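Local coordinates for protein arginine kinase (Cydia pomonella granulosis virus, PDB 6VVG) that probably acts as a serine/threonine protein kinase, transferring phosphate from ATP to proteins, and binds adenosine monophosphate in the nucleotide pocket, at residues A[179-184]-A[192-197]; A[199-204]-A[255-260]; A[55-60]-A[163-168]. All blocks are in the same frame, centred on the assembly; numbering follows the deposited sequence. Where two conformers were deposited one is given.

Interaction 1: residues A[179-184]-A[192-197]; sequences YFSPEK and TSFDWW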
ATOM      1  N   TYR A 179     -16.481  -0.633  16.803  1.00 11.68           N
ATOM      2  CA  TYR A 179     -15.620   0.523  16.600  1.00  9.65           C
ATOM      3  C   TYR A 179     -15.920   1.243  15.291  1.00 11.19           C
ATOM      4  O   TYR A 179     -15.211   2.195  14.948  1.00 10.94           O
ATOM      5  CB  TYR A 179     -14.142   0.108  16.637  1.00 11.47           C
ATOM      6  CG  TYR A 179     -13.591  -0.181  18.023  1.00 14.02           C
ATOM      7  CD1 TYR A 179     -13.681  -1.452  18.576  1.00 12.55           C
ATOM      8  CD2 TYR A 179     -12.968   0.813  18.770  1.00  7.31           C
ATOM      9  CE1 TYR A 179     -13.175  -1.727  19.835  1.00 13.25           C
ATOM     10  CE2 TYR A 179     -12.462   0.549  20.033  1.00 13.60           C
ATOM     11  CZ  TYR A 179     -12.567  -0.724  20.560  1.00 19.32           C
ATOM     12  OH  TYR A 179     -12.064  -0.994  21.813  1.00 14.65           O
ATOM     13  N   PHE A 180     -16.949   0.818  14.557  1.00 12.98           N
ATOM     14  CA  PHE A 180     -17.245   1.404  13.254  1.00 11.15           C
ATOM     15  C   PHE A 180     -17.789   2.820  13.407  1.00 10.49           C
ATOM     16  O   PHE A 180     -18.737   3.048  14.163  1.00 12.07           O
ATOM     17  CB  PHE A 180     -18.280   0.563  12.501  1.00 11.18           C
ATOM     18  CG  PHE A 180     -17.745  -0.698  11.879  1.00  8.31           C
ATOM     19  CD1 PHE A 180     -16.490  -1.181  12.190  1.00  8.02           C
ATOM     20  CD2 PHE A 180     -18.530  -1.411  10.986  1.00 11.22           C
ATOM     21  CE1 PHE A 180     -16.019  -2.350  11.614  1.00 12.79           C
ATOM     22  CE2 PHE A 180     -18.066  -2.578  10.409  1.00 13.20           C
ATOM     23  CZ  PHE A 180     -16.810  -3.049  10.725  1.00 13.57           C
ATOM     24  N   SER A 181     -17.221   3.765  12.657  1.00 11.87           N
ATOM     25  CA  SER A 181     -17.761   5.114  12.608  1.00 12.41           C
ATOM     26  C   SER A 181     -19.058   5.143  11.804  1.00  7.81           C
ATOM     27  O   SER A 181     -19.329   4.235  11.013  1.00  7.85           O
ATOM     28  CB  SER A 181     -16.754   6.067  11.977  1.00  8.05           C
ATOM     29  OG  SER A 181     -16.686   5.869  10.573  1.00 10.36           O
ATOM     30  N   PRO A 182     -19.880   6.184  11.985  1.00  7.93           N
ATOM     31  CA  PRO A 182     -21.083   6.303  11.138  1.00 10.39           C
ATOM     32  C   PRO A 182     -20.757   6.192   9.658  1.00 12.03           C
ATOM     33  O   PRO A 182     -21.508   5.574   8.893  1.00 12.27           O
ATOM     34  CB  PRO A 182     -21.636   7.692  11.497  1.00 10.65           C
ATOM     35  CG  PRO A 182     -21.122   7.955  12.896  1.00  8.58           C
ATOM     36  CD  PRO A 182     -19.748   7.305  12.938  1.00  8.48           C
ATOM     37  N   GLU A 183     -19.628   6.767   9.243  1.00 12.24           N
ATOM     38  CA  GLU A 183     -19.265   6.777   7.830  1.00 16.30           C
ATOM     39  C   GLU A 183     -18.885   5.384   7.344  1.00 14.26           C
ATOM     40  O   GLU A 183     -19.230   5.000   6.219  1.00 14.16           O
ATOM     41  CB  GLU A 183     -18.116   7.759   7.606  1.00  9.13           C
ATOM     42  CG  GLU A 183     -18.488   9.230   7.804  1.00 12.83           C
ATOM     43  CD  GLU A 183     -18.796   9.578   9.250  1.00 14.34           C
ATOM     44  OE1 GLU A 183     -18.129   9.029  10.154  1.00  9.89           O
ATOM     45  OE2 GLU A 183     -19.710  10.398   9.485  1.00 16.66           O
ATOM     46  N   LYS A 184     -18.167   4.613   8.164  1.00 10.11           N
ATOM     47  CA  LYS A 184     -17.829   3.253   7.756  1.00  9.70           C
ATOM     48  C   LYS A 184     -19.075   2.381   7.689  1.00 11.39           C
ATOM     49  O   LYS A 184     -19.197   1.530   6.797  1.00 13.44           O
ATOM     50  CB  LYS A 184     -16.803   2.637   8.709  1.00 12.15           C
ATOM     51  CG  LYS A 184     -16.308   1.264   8.247  1.00 11.91           C
ATOM     52  CD  LYS A 184     -15.086   0.788   9.026  1.00 13.54           C
ATOM     53  CE  LYS A 184     -14.696  -0.629   8.611  1.00 12.69           C
ATOM     54  NZ  LYS A 184     -13.324  -0.999   9.057  1.00 10.59           N
ATOM     55  N   THR A 192      -9.370   9.063   7.052  1.00  9.93           N
ATOM     56  CA  THR A 192      -8.766   9.219   8.371  1.00  7.47           C
ATOM     57  C   THR A 192      -9.821   9.260   9.468  1.00  7.23           C
ATOM     58  O   THR A 192      -9.561   8.821  10.594  1.00  7.35           O
ATOM     59  CB  THR A 192      -7.907  10.485   8.422  1.00 12.55           C
ATOM     60  OG1 THR A 192      -8.696  11.626   8.065  1.00  8.78           O
ATOM     61  CG2 THR A 192      -6.720  10.371   7.473  1.00 17.88           C
ATOM     62  N   SER A 193     -11.013   9.779   9.164  1.00  9.21           N
ATOM     63  CA  SER A 193     -12.051   9.884  10.183  1.00 10.68           C
ATOM     64  C   SER A 193     -12.431   8.517  10.740  1.00 11.16           C
ATOM     65  O   SER A 193     -12.874   8.420  11.890  1.00 11.93           O
ATOM     66  CB  SER A 193     -13.283  10.591   9.612  1.00 14.39           C
ATOM     67  OG  SER A 193     -13.974   9.774   8.682  1.00  8.26           O
ATOM     68  N   PHE A 194     -12.275   7.457   9.942  1.00  8.22           N
ATOM     69  CA  PHE A 194     -12.479   6.107  10.459  1.00  8.68           C
ATOM     70  C   PHE A 194     -11.614   5.875  11.691  1.00 10.62           C
ATOM     71  O   PHE A 194     -12.092   5.413  12.734  1.00  7.81           O
ATOM     72  CB  PHE A 194     -12.129   5.061   9.395  1.00  9.67           C
ATOM     73  CG  PHE A 194     -13.148   4.912   8.304  1.00 11.86           C
ATOM     74  CD1 PHE A 194     -14.017   5.937   7.988  1.00 15.46           C
ATOM     75  CD2 PHE A 194     -13.218   3.731   7.580  1.00 15.87           C
ATOM     76  CE1 PHE A 194     -14.943   5.786   6.977  1.00 15.93           C
ATOM     77  CE2 PHE A 194     -14.141   3.574   6.568  1.00 15.93           C
ATOM     78  CZ  PHE A 194     -15.005   4.604   6.265  1.00 14.59           C
ATOM     79  N   ASP A 195     -10.318   6.177  11.568  1.00  8.86           N
ATOM     80  CA  ASP A 195      -9.391   5.992  12.678  1.00  8.55           C
ATOM     81  C   ASP A 195      -9.730   6.920  13.835  1.00  7.63           C
ATOM     82  O   ASP A 195      -9.680   6.514  15.002  1.00  9.35           O
ATOM     83  CB  ASP A 195      -7.956   6.235  12.205  1.00  8.38           C
ATOM     84  CG  ASP A 195      -7.371   5.049  11.458  1.00 12.40           C
ATOM     85  OD1 ASP A 195      -7.980   3.962  11.484  1.00 12.08           O
ATOM     86  OD2 ASP A 195      -6.293   5.206  10.846  1.00 13.88           O
ATOM     87  N   TRP A 196     -10.069   8.176  13.536  1.00  7.39           N
ATOM     88  CA  TRP A 196     -10.320   9.137  14.604  1.00  9.91           C
ATOM     89  C   TRP A 196     -11.526   8.730  15.441  1.00  8.28           C
ATOM     90  O   TRP A 196     -11.521   8.901  16.665  1.00  6.58           O
ATOM     91  CB  TRP A 196     -10.506  10.536  14.015  1.00  6.46           C
ATOM     92  CG  TRP A 196      -9.257  11.046  13.350  1.00  9.78           C
ATOM     93  CD1 TRP A 196      -9.174  11.729  12.172  1.00  9.02           C
ATOM     94  CD2 TRP A 196      -7.910  10.896  13.822  1.00  8.10           C
ATOM     95  NE1 TRP A 196      -7.861  12.021  11.888  1.00  8.99           N
ATOM     96  CE2 TRP A 196      -7.066  11.519  12.884  1.00  7.34           C
ATOM     97  CE3 TRP A 196      -7.337  10.302  14.952  1.00  6.62           C
ATOM     98  CZ2 TRP A 196      -5.683  11.562  13.040  1.00  9.55           C
ATOM     99  CZ3 TRP A 196      -5.965  10.343  15.101  1.00 11.43           C
ATOM    100  CH2 TRP A 196      -5.153  10.971  14.152  1.00  6.35           C
ATOM    101  N   TRP A 197     -12.566   8.189  14.803  1.00  7.26           N
ATOM    102  CA  TRP A 197     -13.714   7.697  15.560  1.00 10.66           C
ATOM    103  C   TRP A 197     -13.297   6.581  16.509  1.00  8.46           C
ATOM    104  O   TRP A 197     -13.671   6.577  17.688  1.00  9.52           O
ATOM    105  CB  TRP A 197     -14.806   7.209  14.606  1.00  8.78           C
ATOM    106  CG  TRP A 197     -16.012   6.655  15.298  1.00  7.48           C
ATOM    107  CD1 TRP A 197     -16.192   5.374  15.734  1.00  8.73           C
ATOM    108  CD2 TRP A 197     -17.214   7.363  15.624  1.00  6.83           C
ATOM    109  NE1 TRP A 197     -17.430   5.242  16.317  1.00  9.31           N
ATOM    110  CE2 TRP A 197     -18.077   6.449  16.262  1.00 10.83           C
ATOM    111  CE3 TRP A 197     -17.643   8.679  15.443  1.00  8.38           C
ATOM    112  CZ2 TRP A 197     -19.343   6.809  16.714  1.00  7.63           C
ATOM    113  CZ3 TRP A 197     -18.900   9.037  15.892  1.00 10.78           C
ATOM    114  CH2 TRP A 197     -19.736   8.104  16.520  1.00 10.78           C
TER
HETATM  115  O   HOH W   1     -14.204   3.488  12.446  1.00 11.55           O
HETATM  116  O   HOH W   2     -15.606   8.151  10.002  1.00 13.93           O
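The indole of W197 presents one face to S181 and P182, and CH-pi contacts carry this half of the interface. S181 CA stands 3.5 Å from the centroid of the five-membered ring and P182 CD 3.4 Å from that of the six-membered ring; both sit over the same face, the proline carbon only 7° off the normal. W197 has CG anti to its backbone N (chi1 179°), which sets CG 3.5 Å from S181 CB. At the ring's edge Y179 O approaches CD1, whereas F180 O, near NE1, meets the indole N-H at an angle too poor for a hydrogen bond and is taken instead by the hydroxyl of Y235. The second aromatic contact is between K184 and F194: K184 CB lies over the phenyl face, 3.7 Å from its centroid, and the extended lysine chain carries NZ onward to D174 and N140.

S181-P182-E183 occupies the position of the kinase APE motif, at the end of the activation segment, and 192-197 belongs to αF, the central helix of the C-lobe. As in other kinases, the motif glutamate forms a salt bridge with an arginine, here R264.

Within 179-184, S181 OG N-caps the short helix 182-185, accepting from K184 N at 3.1 Å with a 162° N-H...O angle. Two waters then bridge to 192-197. One joins Y179 O, S181 N and F194 O. The other links S181 OG, E183 OE1 and S193 OG, lying 2.7 Å from the E183 OE1 atom; S193 OG also bonds to Q191.

Interaction 2: residues A[199-204]-A[255-260]; sequences VGVVAY and RMLALD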
ATOM      1  N   VAL A 199     -10.352   6.115  17.714  1.00  9.79           N
ATOM      2  CA  VAL A 199      -9.606   6.774  18.783  1.00 10.21           C
ATOM      3  C   VAL A 199     -10.566   7.315  19.832  1.00 12.79           C
ATOM      4  O   VAL A 199     -10.322   7.204  21.040  1.00  6.24           O
ATOM      5  CB  VAL A 199      -8.713   7.891  18.211  1.00  9.39           C
ATOM      6  CG1 VAL A 199      -8.182   8.764  19.342  1.00  7.06           C
ATOM      7  CG2 VAL A 199      -7.572   7.299  17.400  1.00 11.11           C
ATOM      8  N   GLY A 200     -11.674   7.909  19.387  1.00  8.01           N
ATOM      9  CA  GLY A 200     -12.665   8.400  20.328  1.00  9.33           C
ATOM     10  C   GLY A 200     -13.211   7.306  21.224  1.00  8.40           C
ATOM     11  O   GLY A 200     -13.375   7.501  22.430  1.00  9.92           O
ATOM     12  N   VAL A 201     -13.502   6.137  20.650  1.00 12.22           N
ATOM     13  CA  VAL A 201     -13.989   5.031  21.467  1.00  9.21           C
ATOM     14  C   VAL A 201     -12.917   4.597  22.459  1.00 11.39           C
ATOM     15  O   VAL A 201     -13.199   4.368  23.642  1.00 11.40           O
ATOM     16  CB  VAL A 201     -14.441   3.860  20.577  1.00 10.80           C
ATOM     17  CG1 VAL A 201     -14.883   2.681  21.443  1.00 14.43           C
ATOM     18  CG2 VAL A 201     -15.561   4.295  19.642  1.00  6.09           C
ATOM     19  N   VAL A 202     -11.673   4.475  21.993  1.00  9.72           N
ATOM     20  CA  VAL A 202     -10.578   4.112  22.887  1.00 10.49           C
ATOM     21  C   VAL A 202     -10.455   5.127  24.016  1.00 10.27           C
ATOM     22  O   VAL A 202     -10.276   4.758  25.183  1.00 10.44           O
ATOM     23  CB  VAL A 202      -9.262   3.987  22.097  1.00  8.40           C
ATOM     24  CG1 VAL A 202      -8.088   3.785  23.040  1.00  7.86           C
ATOM     25  CG2 VAL A 202      -9.354   2.854  21.089  1.00 11.79           C
ATOM     26  N   ALA A 203     -10.543   6.419  23.689  1.00  8.16           N
ATOM     27  CA  ALA A 203     -10.406   7.453  24.709  1.00 12.53           C
ATOM     28  C   ALA A 203     -11.516   7.340  25.745  1.00 13.07           C
ATOM     29  O   ALA A 203     -11.270   7.423  26.954  1.00 12.23           O
ATOM     30  CB  ALA A 203     -10.408   8.836  24.053  1.00  8.24           C
ATOM     31  N   TYR A 204     -12.752   7.143  25.286  1.00 10.21           N
ATOM     32  CA  TYR A 204     -13.851   6.956  26.226  1.00 11.13           C
ATOM     33  C   TYR A 204     -13.609   5.741  27.112  1.00 11.79           C
ATOM     34  O   TYR A 204     -13.896   5.768  28.314  1.00 10.26           O
ATOM     35  CB  TYR A 204     -15.175   6.809  25.479  1.00 10.81           C
ATOM     36  CG  TYR A 204     -16.378   6.960  26.385  1.00  9.45           C
ATOM     37  CD1 TYR A 204     -16.780   5.925  27.226  1.00 14.30           C
ATOM     38  CD2 TYR A 204     -17.099   8.143  26.416  1.00  9.33           C
ATOM     39  CE1 TYR A 204     -17.870   6.070  28.067  1.00 12.99           C
ATOM     40  CE2 TYR A 204     -18.193   8.292  27.247  1.00 11.17           C
ATOM     41  CZ  TYR A 204     -18.572   7.255  28.068  1.00 12.30           C
ATOM     42  OH  TYR A 204     -19.662   7.407  28.894  1.00 21.66           O
ATOM     43  N   ARG A 255     -17.218  15.381  21.733  1.00  8.85           N
ATOM     44  CA  ARG A 255     -16.919  15.908  20.407  1.00 10.89           C
ATOM     45  C   ARG A 255     -16.174  14.898  19.548  1.00 11.42           C
ATOM     46  O   ARG A 255     -16.268  14.963  18.319  1.00 14.14           O
ATOM     47  CB  ARG A 255     -16.119  17.210  20.535  1.00 13.12           C
ATOM     48  CG  ARG A 255     -16.892  18.300  21.285  1.00 13.10           C
ATOM     49  CD  ARG A 255     -16.187  19.655  21.318  1.00 23.11           C
ATOM     50  NE  ARG A 255     -16.990  20.643  22.041  1.00 36.90           N
ATOM     51  CZ  ARG A 255     -17.726  21.584  21.458  1.00 39.05           C
ATOM     52  NH1 ARG A 255     -17.752  21.685  20.136  1.00 38.66           N
ATOM     53  NH2 ARG A 255     -18.430  22.431  22.197  1.00 36.68           N
ATOM     54  N   MET A 256     -15.459  13.952  20.161  1.00  8.24           N
ATOM     55  CA  MET A 256     -14.843  12.891  19.373  1.00 10.54           C
ATOM     56  C   MET A 256     -15.896  11.968  18.767  1.00  9.75           C
ATOM     57  O   MET A 256     -15.678  11.406  17.689  1.00 12.86           O
ATOM     58  CB  MET A 256     -13.880  12.074  20.235  1.00  5.41           C
ATOM     59  CG  MET A 256     -12.573  12.762  20.571  1.00 15.78           C
ATOM     60  SD  MET A 256     -11.512  13.069  19.148  1.00 13.35           S
ATOM     61  CE  MET A 256     -11.174  11.399  18.585  1.00  9.46           C
ATOM     62  N   LEU A 257     -17.038  11.801  19.442  1.00  9.50           N
ATOM     63  CA  LEU A 257     -18.032  10.804  19.059  1.00 10.83           C
ATOM     64  C   LEU A 257     -19.348  11.434  18.619  1.00  9.31           C
ATOM     65  O   LEU A 257     -20.380  10.753  18.591  1.00  7.28           O
ATOM     66  CB  LEU A 257     -18.266   9.827  20.214  1.00  9.06           C
ATOM     67  CG  LEU A 257     -17.003   9.054  20.604  1.00 12.56           C
ATOM     68  CD1 LEU A 257     -17.167   8.243  21.870  1.00 13.23           C
ATOM     69  CD2 LEU A 257     -16.580   8.148  19.434  1.00 11.06           C
ATOM     70  N   ALA A 258     -19.332  12.716  18.263  1.00  8.28           N
ATOM     71  CA  ALA A 258     -20.511  13.354  17.698  1.00  9.47           C
ATOM     72  C   ALA A 258     -20.993  12.582  16.477  1.00  9.95           C
ATOM     73  O   ALA A 258     -20.218  12.303  15.558  1.00 12.24           O
ATOM     74  CB  ALA A 258     -20.191  14.800  17.315  1.00  9.17           C
ATOM     75  N   LEU A 259     -22.279  12.224  16.475  1.00  7.67           N
ATOM     76  CA  LEU A 259     -22.841  11.525  15.323  1.00 11.74           C
ATOM     77  C   LEU A 259     -22.625  12.325  14.043  1.00  8.53           C
ATOM     78  O   LEU A 259     -22.170  11.786  13.028  1.00 11.56           O
ATOM     79  CB  LEU A 259     -24.329  11.262  15.544  1.00  6.02           C
ATOM     80  CG  LEU A 259     -25.082  10.700  14.335  1.00 12.30           C
ATOM     81  CD1 LEU A 259     -24.437   9.400  13.870  1.00  7.98           C
ATOM     82  CD2 LEU A 259     -26.556  10.492  14.658  1.00 19.64           C
ATOM     83  N   ASP A 260     -22.955  13.615  14.076  1.00 10.99           N
ATOM     84  CA  ASP A 260     -22.773  14.501  12.933  1.00 12.15           C
ATOM     85  C   ASP A 260     -21.299  14.863  12.806  1.00 10.20           C
ATOM     86  O   ASP A 260     -20.722  15.466  13.718  1.00 10.49           O
ATOM     87  CB  ASP A 260     -23.628  15.755  13.114  1.00 12.36           C
ATOM     88  CG  ASP A 260     -23.660  16.636  11.878  1.00 21.93           C
ATOM     89  OD1 ASP A 260     -22.814  16.457  10.976  1.00 14.92           O
ATOM     90  OD2 ASP A 260     -24.540  17.519  11.816  1.00 29.05           O
TER
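M256 and L257 both have CG anti to the carbonyl carbon (chi1 -74° and -61°), and from there they reach G200 by different routes. The methionine chain bends again at chi2 and at chi3 (-63°), the last torsion curling CE round to 3.6 Å from G200 N. The two methyls of L257 meet the G200-V201 peptide: CD1 is 3.9 Å from G200 O, while CD2 is 3.9 Å from V201 N. The contact is therefore largely side chain against backbone, and it is close because G200 presents no side chain: a beta carbon there would point at 255-260 and clash with L257 CD2. The CA atoms of G200 and M256 are 5.1 Å apart, and M256 CB rests 3.9 Å from G200 CA.

In kinase terms, 199-204 is part of αF, the buried helix of the C-lobe, and M256 lies at the end of αH (247-256). L257 is the first residue to leave helical angles, so the contact falls where αH gives way to the loop leading to R264.

Valine methyls extend the apolar surface beside the glycine. V201 CG2 meets L257 CD2 at 4.0 Å, the two side chains crossing at about a right angle, and V199 CG1 lies 4.1 Å from M256 CE. V199 also packs on L125, V126 and L129 of helix 115-133. Y204 contributes CB, 4.4 Å from L257 CD1, and its hydroxyl is hydrogen-bonded to P240 O.

Interaction 3: residues A[55-60]-A[163-168]; sequences TFNSLE and LSRIVG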
ATOM      1  N   THR A  55      -4.659 -14.905   2.265  1.00 31.29           N
ATOM      2  CA  THR A  55      -5.348 -13.995   3.168  1.00 40.50           C
ATOM      3  C   THR A  55      -4.561 -12.727   3.470  1.00 27.06           C
ATOM      4  O   THR A  55      -5.060 -11.874   4.211  1.00 28.77           O
ATOM      5  CB  THR A  55      -5.680 -14.688   4.501  1.00 32.99           C
ATOM      6  OG1 THR A  55      -4.483 -15.216   5.084  1.00 42.42           O
ATOM      7  CG2 THR A  55      -6.688 -15.806   4.295  1.00 40.65           C
ATOM      8  N   PHE A  56      -3.361 -12.569   2.924  1.00 22.41           N
ATOM      9  CA  PHE A  56      -2.502 -11.476   3.355  1.00 20.64           C
ATOM     10  C   PHE A  56      -2.969 -10.144   2.783  1.00 24.83           C
ATOM     11  O   PHE A  56      -3.279 -10.039   1.593  1.00 20.53           O
ATOM     12  CB  PHE A  56      -1.058 -11.733   2.940  1.00 14.26           C
ATOM     13  CG  PHE A  56      -0.072 -10.811   3.595  1.00 23.32           C
ATOM     14  CD1 PHE A  56       0.092 -10.826   4.968  1.00 22.12           C
ATOM     15  CD2 PHE A  56       0.681  -9.923   2.844  1.00 19.47           C
ATOM     16  CE1 PHE A  56       0.989  -9.982   5.583  1.00 28.38           C
ATOM     17  CE2 PHE A  56       1.586  -9.073   3.457  1.00 24.71           C
ATOM     18  CZ  PHE A  56       1.739  -9.104   4.827  1.00 28.15           C
ATOM     19  N   ASN A  57      -3.007  -9.125   3.642  1.00 13.27           N
ATOM     20  CA  ASN A  57      -3.201  -7.738   3.231  1.00 18.24           C
ATOM     21  C   ASN A  57      -1.820  -7.131   3.008  1.00 14.71           C
ATOM     22  O   ASN A  57      -1.089  -6.865   3.968  1.00 15.64           O
ATOM     23  CB  ASN A  57      -3.987  -6.972   4.295  1.00 16.81           C
ATOM     24  CG  ASN A  57      -4.102  -5.488   3.992  1.00 14.90           C
ATOM     25  OD1 ASN A  57      -3.602  -5.003   2.980  1.00 11.00           O
ATOM     26  ND2 ASN A  57      -4.767  -4.759   4.880  1.00 14.29           N
ATOM     27  N   SER A  58      -1.459  -6.913   1.740  1.00 16.44           N
ATOM     28  CA  SER A  58      -0.100  -6.478   1.425  1.00 11.72           C
ATOM     29  C   SER A  58       0.245  -5.155   2.097  1.00 14.15           C
ATOM     30  O   SER A  58       1.422  -4.884   2.362  1.00 13.69           O
ATOM     31  CB  SER A  58       0.076  -6.365  -0.090  1.00 15.82           C
ATOM     32  OG  SER A  58      -0.710  -5.315  -0.628  1.00 18.68           O
ATOM     33  N   LEU A  59      -0.755  -4.320   2.382  1.00 12.33           N
ATOM     34  CA  LEU A  59      -0.483  -3.037   3.019  1.00 12.00           C
ATOM     35  C   LEU A  59       0.095  -3.195   4.419  1.00 11.53           C
ATOM     36  O   LEU A  59       0.720  -2.257   4.927  1.00  9.98           O
ATOM     37  CB  LEU A  59      -1.761  -2.203   3.084  1.00 15.23           C
ATOM     38  CG  LEU A  59      -1.592  -0.684   3.067  1.00 18.67           C
ATOM     39  CD1 LEU A  59      -1.048  -0.232   1.724  1.00 16.06           C
ATOM     40  CD2 LEU A  59      -2.909   0.013   3.385  1.00 22.99           C
ATOM     41  N   GLU A  60      -0.107  -4.349   5.057  1.00 11.33           N
ATOM     42  CA  GLU A  60       0.488  -4.578   6.371  1.00  9.19           C
ATOM     43  C   GLU A  60       2.002  -4.436   6.311  1.00 12.73           C
ATOM     44  O   GLU A  60       2.622  -3.910   7.242  1.00 13.37           O
ATOM     45  CB  GLU A  60       0.094  -5.961   6.889  1.00 12.90           C
ATOM     46  CG  GLU A  60       0.597  -6.264   8.291  1.00 14.06           C
ATOM     47  CD  GLU A  60      -0.026  -7.514   8.886  1.00 16.00           C
ATOM     48  OE1 GLU A  60      -0.775  -8.214   8.169  1.00 15.52           O
ATOM     49  OE2 GLU A  60       0.239  -7.796  10.075  1.00 14.57           O
ATOM     50  N   LEU A 163      -5.366  -4.875   8.771  1.00  9.15           N
ATOM     51  CA  LEU A 163      -6.573  -4.325   8.166  1.00 10.01           C
ATOM     52  C   LEU A 163      -6.351  -2.925   7.607  1.00 13.11           C
ATOM     53  O   LEU A 163      -7.325  -2.235   7.282  1.00 13.43           O
ATOM     54  CB  LEU A 163      -7.715  -4.307   9.182  1.00 17.02           C
ATOM     55  CG  LEU A 163      -8.284  -5.668   9.583  1.00 15.00           C
ATOM     56  CD1 LEU A 163      -9.509  -5.496  10.474  1.00 22.30           C
ATOM     57  CD2 LEU A 163      -8.638  -6.508   8.365  1.00 15.29           C
ATOM     58  N   SER A 164      -5.096  -2.494   7.482  1.00 11.28           N
ATOM     59  CA  SER A 164      -4.787  -1.160   6.987  0.55 38.55           C
ATOM     60  C   SER A 164      -5.248  -0.996   5.542  1.00 13.84           C
ATOM     61  O   SER A 164      -5.256  -1.950   4.756  1.00 11.37           O
ATOM     62  CB  SER A 164      -3.283  -0.895   7.084  0.55 16.38           C
ATOM     63  OG  SER A 164      -2.862  -0.803   8.435  0.55 10.72           O
ATOM     64  N   ARG A 165      -5.619   0.233   5.190  1.00  7.05           N
ATOM     65  CA  ARG A 165      -6.175   0.507   3.875  1.00 10.22           C
ATOM     66  C   ARG A 165      -5.659   1.828   3.319  1.00 11.79           C
ATOM     67  O   ARG A 165      -5.232   2.723   4.056  1.00  7.90           O
ATOM     68  CB  ARG A 165      -7.713   0.566   3.908  1.00 10.52           C
ATOM     69  CG  ARG A 165      -8.397  -0.634   4.522  1.00 10.01           C
ATOM     70  CD  ARG A 165      -8.320  -1.841   3.602  1.00 10.71           C
ATOM     71  NE  ARG A 165      -8.842  -3.026   4.271  1.00 14.83           N
ATOM     72  CZ  ARG A 165      -8.439  -4.269   4.031  1.00 13.82           C
ATOM     73  NH1 ARG A 165      -7.511  -4.503   3.114  1.00 18.53           N
ATOM     74  NH2 ARG A 165      -8.976  -5.279   4.706  1.00 15.05           N
ATOM     75  N   ILE A 166      -5.738   1.945   1.995  1.00 11.48           N
ATOM     76  CA  ILE A 166      -5.364   3.171   1.298  1.00  9.52           C
ATOM     77  C   ILE A 166      -6.537   4.143   1.331  1.00 12.08           C
ATOM     78  O   ILE A 166      -7.681   3.765   1.055  1.00  9.29           O
ATOM     79  CB  ILE A 166      -4.944   2.873  -0.151  1.00 10.97           C
ATOM     80  CG1 ILE A 166      -3.645   2.068  -0.191  1.00 13.45           C
ATOM     81  CG2 ILE A 166      -4.785   4.168  -0.930  1.00 10.93           C
ATOM     82  CD1 ILE A 166      -3.218   1.648  -1.593  1.00 16.80           C
ATOM     83  N   VAL A 167      -6.249   5.405   1.655  1.00  9.06           N
ATOM     84  CA  VAL A 167      -7.290   6.423   1.709  1.00 10.73           C
ATOM     85  C   VAL A 167      -7.965   6.537   0.351  1.00  9.94           C
ATOM     86  O   VAL A 167      -7.299   6.610  -0.689  1.00 10.98           O
ATOM     87  CB  VAL A 167      -6.693   7.769   2.146  1.00 11.86           C
ATOM     88  CG1 VAL A 167      -7.710   8.891   1.981  1.00 14.06           C
ATOM     89  CG2 VAL A 167      -6.193   7.690   3.581  1.00 12.10           C
ATOM     90  N   GLY A 168      -9.296   6.549   0.355  1.00 10.52           N
ATOM     91  CA  GLY A 168     -10.071   6.793  -0.843  1.00 14.86           C
ATOM     92  C   GLY A 168     -10.634   5.561  -1.522  1.00 11.75           C
ATOM     93  O   GLY A 168     -11.470   5.706  -2.424  1.00 14.40           O
TER
HETATM   94  O   HOH W   3      -5.186  -2.872   1.857  1.00 32.65           O
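The backbones come nearest at L59 and S164, whose CA atoms are 6.1 Å apart: the entry to the αC helix passes beside the chain just after the D160-Y161-G162 (DFG-type) motif. N57 OD1 accepts from L59 N at 3.0 Å, an Asx turn. N57 CG is anti to the backbone N (chi1 174°), and from it ND2 donates to S164 O at 2.9 Å, nearly straight at 170° and on a lone pair; ND2 also bonds to G162 O. The same N57 ND2 lies over one face of the R165 guanidinium, 3.3 Å from NH1, the amide and guanidinium planes 15° apart; both nitrogens are donors, so this is no hydrogen bond. R165 NH2 forms a salt bridge with D174. A water links N57 OD1, S164 O and R165 NH1. L59 presses CD2 to 3.3 Å from R165 N, and its CD1 meets I166 CG1 at 4.0 Å.

E60 pairs with K49, the ion pair of an active-like αC position, and L59 packs on D62 of the second subunit. One asparagine thus caps the turn leading into αC and grips the chain after the DFG-type motif, consistent with αC-centred dimerization influencing the active site.

Overall arrangement
Along the chain interaction 3 closes before interaction 1 opens, and interaction 2 follows. Interactions 1 and 2 share helix 192-208, their centres about 9 Å apart, and they touch: the W197 ring packs against the backbone of 257-258 and Y179 against V201. R264 joins them further, pairing with E183 and hydrogen-bonding to the carbonyls of A258 and L259. Interaction 3 lies about 16 Å from interaction 1 and 24 Å from interaction 2, centre to centre, between αC and the start of the activation segment, whose end is in interaction 1. D174 pairs with both R165 and K184. The activation segment is thus held at both ends, against αC near the dimer partner and against the C-lobe core.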